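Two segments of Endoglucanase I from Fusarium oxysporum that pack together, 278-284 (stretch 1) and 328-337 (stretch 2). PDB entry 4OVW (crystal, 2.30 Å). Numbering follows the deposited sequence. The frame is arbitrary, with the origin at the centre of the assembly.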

# COMPACT_ATOMS: atom_id res chain seq x y z
N GLY A 278 -0.75 -23.31 10.52
CA GLY A 278 -1.20 -22.01 10.18
C GLY A 278 -0.09 -21.00 9.85
O GLY A 278 -0.42 -19.83 9.95
N ASP A 279 1.16 -21.39 9.61
CA ASP A 279 2.20 -20.46 9.23
C ASP A 279 2.09 -20.19 7.71
O ASP A 279 1.82 -21.13 6.98
CB ASP A 279 3.65 -20.88 9.47
CG ASP A 279 3.96 -21.47 10.85
OD1 ASP A 279 3.25 -21.09 11.79
OD2 ASP A 279 4.88 -22.30 11.07
N LEU A 280 2.32 -18.96 7.29
CA LEU A 280 2.36 -18.66 5.86
C LEU A 280 3.65 -19.35 5.37
O LEU A 280 4.72 -19.29 6.01
CB LEU A 280 2.46 -17.16 5.60
CG LEU A 280 2.54 -16.72 4.14
CD1 LEU A 280 1.22 -16.87 3.41
CD2 LEU A 280 3.00 -15.27 4.11
N ILE A 281 3.53 -19.96 4.20
CA ILE A 281 4.75 -20.62 3.68
C ILE A 281 5.02 -20.11 2.26
O ILE A 281 6.18 -20.15 1.87
CB ILE A 281 4.74 -22.15 3.71
CG1 ILE A 281 3.39 -22.66 3.13
CG2 ILE A 281 4.97 -22.80 5.08
CD1 ILE A 281 3.55 -24.08 2.60
N GLU A 282 3.99 -19.69 1.52
CA GLU A 282 4.34 -19.25 0.15
C GLU A 282 3.34 -18.24 -0.39
O GLU A 282 2.21 -18.20 0.11
CB GLU A 282 4.65 -20.55 -0.64
CG GLU A 282 3.57 -21.53 -0.83
CD GLU A 282 3.74 -22.95 -1.35
OE1 GLU A 282 4.67 -23.76 -1.21
OE2 GLU A 282 2.73 -23.37 -2.02
N LEU A 283 3.70 -17.28 -1.23
CA LEU A 283 2.82 -16.32 -1.85
C LEU A 283 2.72 -16.61 -3.36
O LEU A 283 3.73 -16.55 -4.09
CB LEU A 283 3.34 -14.89 -1.59
CG LEU A 283 3.59 -14.52 -0.12
CD1 LEU A 283 4.84 -15.08 0.55
CD2 LEU A 283 3.62 -13.00 0.08
N HIS A 284 1.59 -16.96 -3.91
CA HIS A 284 1.29 -17.17 -5.30
C HIS A 284 0.55 -16.01 -5.98
O HIS A 284 -0.13 -15.21 -5.33
CB HIS A 284 0.38 -18.40 -5.44
CG HIS A 284 1.10 -19.69 -5.17
ND1 HIS A 284 1.31 -20.13 -3.85
CD2 HIS A 284 1.70 -20.58 -5.97
CE1 HIS A 284 2.00 -21.25 -3.91
NE2 HIS A 284 2.23 -21.55 -5.17
N GLY A 328 11.62 -13.92 8.06
CA GLY A 328 11.15 -14.38 6.78
C GLY A 328 9.65 -14.58 6.63
O GLY A 328 8.86 -13.82 7.19
N THR A 329 9.20 -15.47 5.79
CA THR A 329 7.81 -15.61 5.35
C THR A 329 6.85 -15.87 6.53
O THR A 329 5.72 -15.35 6.62
CB THR A 329 7.67 -16.64 4.23
OG1 THR A 329 8.66 -16.54 3.19
CG2 THR A 329 6.28 -16.78 3.63
N LYS A 330 7.29 -16.61 7.52
CA LYS A 330 6.58 -16.93 8.71
C LYS A 330 6.23 -15.66 9.49
O LYS A 330 5.07 -15.41 9.84
CB LYS A 330 7.34 -17.94 9.63
CG LYS A 330 6.41 -18.36 10.78
CD LYS A 330 7.11 -18.95 11.97
CE LYS A 330 6.12 -19.39 13.03
NZ LYS A 330 5.69 -18.35 14.02
N GLN A 331 7.20 -14.83 9.79
CA GLN A 331 7.05 -13.54 10.42
C GLN A 331 6.12 -12.68 9.59
O GLN A 331 5.17 -12.12 10.13
CB GLN A 331 8.45 -12.88 10.46
CG GLN A 331 8.44 -11.65 11.34
CD GLN A 331 8.46 -11.97 12.80
OE1 GLN A 331 8.19 -11.15 13.64
NE2 GLN A 331 8.79 -13.17 13.22
N MET A 332 6.28 -12.64 8.26
CA MET A 332 5.27 -11.92 7.46
C MET A 332 3.85 -12.42 7.75
O MET A 332 2.90 -11.62 7.91
CB MET A 332 5.53 -11.91 5.96
CG MET A 332 4.53 -11.11 5.13
SD MET A 332 4.94 -9.36 4.98
CE MET A 332 3.87 -8.60 6.17
N GLY A 333 3.66 -13.75 7.79
CA GLY A 333 2.36 -14.35 7.95
C GLY A 333 1.72 -14.10 9.32
O GLY A 333 0.49 -14.09 9.40
N ASP A 334 2.60 -13.95 10.31
CA ASP A 334 2.13 -13.70 11.68
C ASP A 334 1.44 -12.35 11.80
O ASP A 334 0.29 -12.23 12.26
CB ASP A 334 3.34 -13.87 12.58
CG ASP A 334 3.73 -15.33 12.79
OD1 ASP A 334 2.91 -16.21 12.36
OD2 ASP A 334 4.76 -15.68 13.39
N ALA A 335 2.02 -11.29 11.20
CA ALA A 335 1.35 -10.01 11.04
C ALA A 335 0.11 -10.13 10.15
O ALA A 335 -1.01 -9.68 10.47
CB ALA A 335 2.20 -8.92 10.45
N MET A 336 0.12 -10.92 9.09
CA MET A 336 -1.08 -11.09 8.26
C MET A 336 -2.20 -11.77 9.07
O MET A 336 -3.39 -11.41 8.93
CB MET A 336 -0.84 -11.83 6.94
CG MET A 336 0.17 -11.15 6.03
SD MET A 336 1.01 -12.10 4.73
CE MET A 336 -0.47 -12.91 4.08
N SER A 337 -1.78 -12.65 10.01
CA SER A 337 -2.84 -13.35 10.78
C SER A 337 -3.40 -12.45 11.88
O SER A 337 -4.57 -12.62 12.12
CB SER A 337 -2.33 -14.69 11.34
OG SER A 337 -2.12 -15.57 10.22
O HOH W 1 0.23 -17.23 10.59
O HOH W 2 2.35 -19.02 12.97
O HOH W 3 2.77 -17.38 9.59

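Not one direct hydrogen bond joins these two segments of endoglucanase I; their polar traffic runs through three waters, while the direct contact centres on the apolar packing of Leu280, with Asp279 and Lys330 meeting at its edge. The example illustrates a general rule: a helix can cross a strand closely where a glycine faces it. Strand 280-284 and the helix of the second segment lie nearly perpendicular, at 98°, with axes 6.8 Å apart at closest approach. At the crossing, CB of Leu280 sits 3.7 Å from CA of Gly333, and a CB modelled on that glycine would fall 2.5 Å from Leu280 CB, a clash.

The side chain of Leu280 extends across the helix, its CD2 lying 3.6 Å from Thr329 CG2 and 3.8 Å from Met336 SD. Thr329 divides its chemistry: its methyl CG2 also packs 3.8 Å from Leu283 CD1, whereas OG1 is hydrogen-bonded elsewhere in the structure.

At the polar margin, Lys330 NZ forms a salt bridge with Asp334 OD2 (2.9 Å), one helical turn on, and remains 4.3 Å from Asp279 OD1, too far for a second. Water 2 lies between the two carboxylates, within hydrogen-bonding distance of Asp279 OD1 (2.5 Å) and Asp334 OD1 (2.9 Å). Water 3 accepts from Leu280 N (2.8 Å) and also hydrogen-bonds to Asp334 OD1 (3.0 Å), while water 1 bridges Gly278 O (2.8 Å) and Ser337 OG (2.9 Å).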